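Local coordinates for catalase (Exiguobacterium oxidotolerans, PDB 2J2M), which catalyses the breakdown of hydrogen peroxide to water and oxygen as a haem-containing, tetrameric catalase, at residues A[314-317]-A[318-321]; A[341-344]-A[345-349]. All coordinates share one frame; numbering follows the deposited sequence.

Overall arrangement
Contact 1 (314-321) and contact 2 (341-349) are both buried, both local within the chain, and both touch the same haem, with centres about 14 Å apart. Contact 1 is a loop turn between helix 307-311 and strand 324-326, its centre about 11 Å from that of the chain, against about 16 Å for contact 2, which closes helix 330-346. Their chemistry differs accordingly: backbone and amide bonds shape the turn, and the phenylalanine just before it sets a ring edge beside one haem propionate, whereas the helix end grips the other propionate through charged and amide donors. They meet where Gln343 NE2 lies 2.8 Å from Phe315 O, a probable hydrogen bond. Both reach the second subunit, while contact 2 also meets two further copies.

Contact 1. Residues A[314-317]-A[318-321]; sequences GFNP and GVLV. With HEM (protoporphyrin IX containing Fe), chain E.
With its amide carbon swung opposite the backbone N (chi1 -178°) and chi2 nearly eclipsed at -14°, Asn316 folds OD1 back over the turn it opens, where it meets Gly318. Gly318 N donates to Asn316 OD1 at 2.9 Å in a nearly straight bond (167° at the hydrogen), although the donor stands above the plane of the amide rather than on a lone pair. The backbone closes one residue further on: Val319 N reaches Asn316 O at 2.8 Å, the bond of a type I beta turn with Pro317 and Gly318 at its corners. Asn316 thus receives successive peptide N-H groups, one on its side-chain oxygen and one on its main-chain oxygen. Beside these bonds, Val319 lays its CG2 methyl against Asn316 CB at 3.6 Å, and the CD2 branch of Leu320 comes to 3.3 Å from Pro317 O.

The other half of the Asn316 amide points into helix 330-346, ND2 donating to Leu336 O and bonding Ser340 OG, so both ends of the group are used and its rotation is fixed. Pro317 packs on Leu332, Arg335 and Tyr339 of that helix, and Asp125 of strand 122-129 receives Asn316 N at OD1.

The Phe315 ring leads away from the turn, and its edge, at Phe315 CD2, lies 3.5 Å from haem O1A, in the plane of the ring. Together these features describe an Asx turn superposed on a type I beta turn, placed in a loop that borders the propionate side of the haem pocket.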
loop_
_atom_site.group_PDB
_atom_site.type_symbol
_atom_site.label_atom_id
_atom_site.label_comp_id
_atom_site.label_asym_id
_atom_site.label_seq_id
_atom_site.Cartn_x
_atom_site.Cartn_y
_atom_site.Cartn_z
ATOM N N GLY A 314 9.685 -0.226 -15.009
ATOM C CA GLY A 314 8.884 -1.372 -15.378
ATOM C C GLY A 314 8.820 -1.540 -16.880
ATOM O O GLY A 314 8.676 -0.558 -17.609
ATOM N N PHE A 315 8.940 -2.784 -17.349
ATOM C CA PHE A 315 8.787 -3.095 -18.765
ATOM C C PHE A 315 7.640 -4.085 -18.989
ATOM O O PHE A 315 7.285 -4.854 -18.098
ATOM C CB PHE A 315 10.034 -3.744 -19.351
ATOM C CG PHE A 315 11.333 -3.075 -19.022
ATOM C CD1 PHE A 315 11.921 -2.191 -19.923
ATOM C CD2 PHE A 315 12.036 -3.427 -17.869
ATOM C CE1 PHE A 315 13.170 -1.628 -19.646
ATOM C CE2 PHE A 315 13.274 -2.875 -17.590
ATOM C CZ PHE A 315 13.845 -1.965 -18.475
ATOM N N ASN A 316 7.090 -4.080 -20.199
ATOM C CA ASN A 316 6.011 -4.995 -20.586
ATOM C C ASN A 316 6.142 -5.277 -22.077
ATOM O O ASN A 316 6.169 -4.338 -22.864
ATOM C CB ASN A 316 4.617 -4.401 -20.255
ATOM C CG ASN A 316 3.460 -5.355 -20.601
ATOM O OD1 ASN A 316 3.648 -6.337 -21.310
ATOM N ND2 ASN A 316 2.269 -5.061 -20.106
ATOM N N PRO A 317 6.276 -6.564 -22.463
ATOM C CA PRO A 317 6.424 -6.926 -23.902
ATOM C C PRO A 317 5.228 -6.513 -24.764
ATOM O O PRO A 317 5.338 -6.427 -25.976
ATOM C CB PRO A 317 6.550 -8.461 -23.893
ATOM C CG PRO A 317 6.111 -8.901 -22.511
ATOM C CD PRO A 317 6.359 -7.743 -21.576
ATOM N N GLY A 318 4.087 -6.277 -24.139
ATOM C CA GLY A 318 2.935 -5.829 -24.880
ATOM C C GLY A 318 2.789 -4.332 -24.795
ATOM O O GLY A 318 1.719 -3.811 -25.106
ATOM N N VAL A 319 3.838 -3.644 -24.329
ATOM C CA VAL A 319 3.950 -2.193 -24.481
ATOM C C VAL A 319 4.646 -1.935 -25.837
ATOM O O VAL A 319 5.875 -1.953 -25.960
ATOM C CB VAL A 319 4.622 -1.521 -23.242
ATOM C CG1 VAL A 319 5.090 -0.074 -23.535
ATOM C CG2 VAL A 319 3.647 -1.504 -22.087
ATOM N N LEU A 320 3.820 -1.731 -26.863
ATOM C CA LEU A 320 4.302 -1.670 -28.250
ATOM C C LEU A 320 3.914 -0.366 -28.898
ATOM O O LEU A 320 2.950 0.246 -28.476
ATOM C CB LEU A 320 3.706 -2.824 -29.060
ATOM C CG LEU A 320 3.986 -4.239 -28.548
ATOM C CD1 LEU A 320 3.162 -5.191 -29.351
ATOM C CD2 LEU A 320 5.447 -4.548 -28.703
ATOM N N VAL A 321 4.648 0.048 -29.924
ATOM C CA VAL A 321 4.323 1.274 -30.648
ATOM C C VAL A 321 3.499 0.953 -31.902
ATOM O O VAL A 321 3.457 -0.193 -32.316
ATOM C CB VAL A 321 5.582 2.110 -31.010
ATOM C CG1 VAL A 321 6.095 2.897 -29.784
ATOM C CG2 VAL A 321 6.678 1.235 -31.666
HETATM C CHA HEM E . 9.956 -10.174 -15.190
HETATM C CHB HEM E . 11.503 -12.381 -19.260
HETATM C CHC HEM E . 7.616 -15.236 -19.119
HETATM C CHD HEM E . 5.753 -12.624 -15.519
HETATM C C1A HEM E . 10.700 -10.485 -16.326
HETATM C C2A HEM E . 11.909 -9.814 -16.802
HETATM C C3A HEM E . 12.333 -10.432 -17.930
HETATM C C4A HEM E . 11.418 -11.509 -18.202
HETATM C CMA HEM E . 13.562 -10.093 -18.810
HETATM C CAA HEM E . 12.570 -8.609 -16.085
HETATM C CBA HEM E . 12.090 -7.254 -16.610
HETATM C CGA HEM E . 12.871 -6.199 -15.858
HETATM O O1A HEM E . 12.273 -5.449 -15.041
HETATM O O2A HEM E . 14.113 -6.126 -16.061
HETATM C C1B HEM E . 10.560 -13.306 -19.624
HETATM C C2B HEM E . 10.504 -14.045 -20.875
HETATM C C3B HEM E . 9.427 -14.827 -20.809
HETATM C C4B HEM E . 8.776 -14.611 -19.540
HETATM C CMB HEM E . 11.477 -13.914 -22.081
HETATM C CAB HEM E . 8.890 -15.773 -21.896
HETATM C CBB HEM E . 9.699 -16.544 -22.615
HETATM C C1C HEM E . 6.715 -14.747 -18.211
HETATM C C2C HEM E . 5.336 -15.161 -18.038
HETATM C C3C HEM E . 4.836 -14.411 -17.036
HETATM C C4C HEM E . 5.878 -13.523 -16.549
HETATM C CMC HEM E . 4.572 -16.229 -18.876
HETATM C CAC HEM E . 3.413 -14.463 -16.431
HETATM C CBC HEM E . 2.364 -13.913 -17.054
HETATM C C1D HEM E . 6.695 -11.737 -15.050
HETATM C C2D HEM E . 6.494 -10.822 -13.944
HETATM C C3D HEM E . 7.806 -10.044 -13.848
HETATM C C4D HEM E . 8.667 -10.573 -14.902
HETATM C CMD HEM E . 5.196 -10.641 -13.087
HETATM C CAD HEM E . 8.154 -8.922 -12.854
HETATM C CBD HEM E . 8.065 -7.597 -13.616
HETATM C CGD HEM E . 8.069 -6.396 -12.690
HETATM O O1D HEM E . 7.937 -6.519 -11.427
HETATM O O2D HEM E . 8.187 -5.278 -13.236
HETATM N NA HEM E . 10.441 -11.508 -17.221
HETATM N NB HEM E . 9.496 -13.679 -18.831
HETATM N NC HEM E . 7.002 -13.751 -17.295
HETATM N ND HEM E . 7.963 -11.551 -15.579
HETATM FE FE HEM E . 8.586 -12.409 -17.392
#

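Contact 2. Residues A[341-344]-A[345-349]; sequences DTQR and HRIGP. With HEM (protoporphyrin IX containing Fe), chain E.
Gln343 and Arg346, one helical turn apart, converge from different directions on one haem carboxylate. The guanidinium meets it at its edge, with haem O2D close to its plane: Arg346 NH1 bonds haem O2D at 2.7 Å, and Arg346 NE bonds haem O1D, also at 2.7 Å. A bend at chi3 (78°) turns the extended first part of the Arg346 chain into this two-pronged pose. Gln343 NE2 adds a longer bond to haem O2D at 3.1 Å, and its amide also donates to Phe315 O. Two donors therefore hold O2D, while Thr342 CG2 packs 3.5 Å from haem O1D.

Gln343 and Ile347 run side by side, Gln343 CG 3.8 Å from Ile347 CD1, and Ile347 CG1 lies over one guanidinium face, offset toward its rim. Arg346 NH1 and NH2 are further tied to Val313 O and Glu311 O. An alanine in place of Arg346 would probably cost O1D and O2D the bonds from this side chain, leaving the carboxylate freer to turn and its charge less balanced.

The helix ends here. Arg346 N bonds Thr342 O in regular fashion, but Gln343 O accepts both Ile347 N at 2.8 Å and Gly348 N at 3.0 Å, the latter almost straight ahead of the carbonyl. Gly348 then leaves with a positive phi (134°) at which a side chain would collide with the preceding carbonyl. Asp341 forms a salt bridge with Arg47 of the third subunit. Helix 330-346 probably also carries the proximal tyrosine ligand, as in other haem catalases; its C-terminal end supplies part of the propionate-binding side of the haem pocket, with Arg53 and Arg93 also bonding the haem.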
loop_
_atom_site.group_PDB
_atom_site.type_symbol
_atom_site.label_atom_id
_atom_site.label_comp_id
_atom_site.label_asym_id
_atom_site.label_seq_id
_atom_site.Cartn_x
_atom_site.Cartn_y
_atom_site.Cartn_z
ATOM N N ASP A 341 0.403 -5.142 -14.518
ATOM C CA ASP A 341 -0.442 -5.484 -13.372
ATOM C C ASP A 341 0.382 -5.553 -12.118
ATOM O O ASP A 341 -0.022 -5.030 -11.104
ATOM C CB ASP A 341 -1.128 -6.842 -13.547
ATOM C CG ASP A 341 -1.818 -7.299 -12.269
ATOM O OD1 ASP A 341 -2.603 -6.507 -11.736
ATOM O OD2 ASP A 341 -1.562 -8.419 -11.770
ATOM N N THR A 342 1.528 -6.229 -12.192
ATOM C CA THR A 342 2.438 -6.343 -11.053
ATOM C C THR A 342 3.127 -5.021 -10.727
ATOM O O THR A 342 3.451 -4.769 -9.587
ATOM C CB THR A 342 3.512 -7.427 -11.290
ATOM O OG1 THR A 342 4.107 -7.809 -10.030
ATOM C CG2 THR A 342 4.596 -6.942 -12.295
ATOM N N GLN A 343 3.351 -4.184 -11.739
ATOM C CA GLN A 343 3.969 -2.880 -11.552
ATOM C C GLN A 343 3.041 -1.904 -10.821
ATOM O O GLN A 343 3.504 -1.054 -10.057
ATOM C CB GLN A 343 4.448 -2.321 -12.884
ATOM C CG GLN A 343 5.683 -3.055 -13.420
ATOM C CD GLN A 343 5.737 -3.124 -14.951
ATOM O OE1 GLN A 343 5.109 -2.328 -15.637
ATOM N NE2 GLN A 343 6.496 -4.073 -15.483
ATOM N N ARG A 344 1.741 -2.034 -11.014
ATOM C CA ARG A 344 0.788 -1.184 -10.277
ATOM C C ARG A 344 0.867 -1.461 -8.768
ATOM O O ARG A 344 0.595 -0.581 -7.946
ATOM C CB ARG A 344 -0.649 -1.356 -10.815
ATOM C CG ARG A 344 -0.825 -0.705 -12.179
ATOM C CD ARG A 344 -2.010 -1.262 -12.978
ATOM N NE ARG A 344 -1.847 -0.928 -14.396
ATOM C CZ ARG A 344 -2.022 -1.769 -15.413
ATOM N NH1 ARG A 344 -2.458 -3.023 -15.220
ATOM N NH2 ARG A 344 -1.793 -1.338 -16.640
ATOM N N HIS A 345 1.268 -2.689 -8.429
ATOM C CA HIS A 345 1.450 -3.091 -7.040
ATOM C C HIS A 345 2.881 -2.764 -6.594
ATOM O O HIS A 345 3.080 -2.052 -5.615
ATOM C CB HIS A 345 1.112 -4.580 -6.906
ATOM C CG HIS A 345 1.950 -5.320 -5.904
ATOM N ND1 HIS A 345 1.787 -5.181 -4.540
ATOM C CD2 HIS A 345 2.929 -6.234 -6.072
ATOM C CE1 HIS A 345 2.650 -5.958 -3.913
ATOM N NE2 HIS A 345 3.353 -6.611 -4.820
ATOM N N ARG A 346 3.873 -3.230 -7.350
ATOM C CA ARG A 346 5.284 -3.050 -6.989
ATOM C C ARG A 346 5.783 -1.584 -6.986
ATOM O O ARG A 346 6.570 -1.190 -6.130
ATOM C CB ARG A 346 6.172 -3.934 -7.878
ATOM C CG ARG A 346 7.670 -3.634 -7.746
ATOM C CD ARG A 346 8.576 -4.622 -8.506
ATOM N NE ARG A 346 8.633 -4.368 -9.959
ATOM C CZ ARG A 346 9.398 -3.442 -10.544
ATOM N NH1 ARG A 346 9.406 -3.317 -11.860
ATOM N NH2 ARG A 346 10.144 -2.624 -9.822
ATOM N N ILE A 347 5.365 -0.782 -7.951
ATOM C CA ILE A 347 5.948 0.546 -8.065
ATOM C C ILE A 347 4.869 1.515 -7.674
ATOM O O ILE A 347 5.152 2.522 -7.030
ATOM C CB ILE A 347 6.453 0.868 -9.512
ATOM C CG1 ILE A 347 7.324 -0.259 -10.072
ATOM C CG2 ILE A 347 7.237 2.180 -9.539
ATOM C CD1 ILE A 347 7.458 -0.213 -11.611
ATOM N N GLY A 348 3.625 1.218 -8.066
ATOM C CA GLY A 348 2.488 2.080 -7.755
ATOM C C GLY A 348 1.542 2.349 -8.927
ATOM O O GLY A 348 1.907 2.149 -10.087
ATOM N N PRO A 349 0.298 2.770 -8.620
ATOM C CA PRO A 349 -0.694 3.084 -9.642
ATOM C C PRO A 349 -0.267 4.121 -10.682
ATOM O O PRO A 349 -0.664 4.013 -11.847
ATOM C CB PRO A 349 -1.890 3.566 -8.811
ATOM C CG PRO A 349 -1.724 2.830 -7.508
ATOM C CD PRO A 349 -0.266 2.896 -7.262
HETATM C CHA HEM E . 9.956 -10.174 -15.190
HETATM C CHB HEM E . 11.503 -12.381 -19.260
HETATM C CHC HEM E . 7.616 -15.236 -19.119
HETATM C CHD HEM E . 5.753 -12.624 -15.519
HETATM C C1A HEM E . 10.700 -10.485 -16.326
HETATM C C2A HEM E . 11.909 -9.814 -16.802
HETATM C C3A HEM E . 12.333 -10.432 -17.930
HETATM C C4A HEM E . 11.418 -11.509 -18.202
HETATM C CMA HEM E . 13.562 -10.093 -18.810
HETATM C CAA HEM E . 12.570 -8.609 -16.085
HETATM C CBA HEM E . 12.090 -7.254 -16.610
HETATM C CGA HEM E . 12.871 -6.199 -15.858
HETATM O O1A HEM E . 12.273 -5.449 -15.041
HETATM O O2A HEM E . 14.113 -6.126 -16.061
HETATM C C1B HEM E . 10.560 -13.306 -19.624
HETATM C C2B HEM E . 10.504 -14.045 -20.875
HETATM C C3B HEM E . 9.427 -14.827 -20.809
HETATM C C4B HEM E . 8.776 -14.611 -19.540
HETATM C CMB HEM E . 11.477 -13.914 -22.081
HETATM C CAB HEM E . 8.890 -15.773 -21.896
HETATM C CBB HEM E . 9.699 -16.544 -22.615
HETATM C C1C HEM E . 6.715 -14.747 -18.211
HETATM C C2C HEM E . 5.336 -15.161 -18.038
HETATM C C3C HEM E . 4.836 -14.411 -17.036
HETATM C C4C HEM E . 5.878 -13.523 -16.549
HETATM C CMC HEM E . 4.572 -16.229 -18.876
HETATM C CAC HEM E . 3.413 -14.463 -16.431
HETATM C CBC HEM E . 2.364 -13.913 -17.054
HETATM C C1D HEM E . 6.695 -11.737 -15.050
HETATM C C2D HEM E . 6.494 -10.822 -13.944
HETATM C C3D HEM E . 7.806 -10.044 -13.848
HETATM C C4D HEM E . 8.667 -10.573 -14.902
HETATM C CMD HEM E . 5.196 -10.641 -13.087
HETATM C CAD HEM E . 8.154 -8.922 -12.854
HETATM C CBD HEM E . 8.065 -7.597 -13.616
HETATM C CGD HEM E . 8.069 -6.396 -12.690
HETATM O O1D HEM E . 7.937 -6.519 -11.427
HETATM O O2D HEM E . 8.187 -5.278 -13.236
HETATM N NA HEM E . 10.441 -11.508 -17.221
HETATM N NB HEM E . 9.496 -13.679 -18.831
HETATM N NC HEM E . 7.002 -13.751 -17.295
HETATM N ND HEM E . 7.963 -11.551 -15.579
HETATM FE FE HEM E . 8.586 -12.409 -17.392
#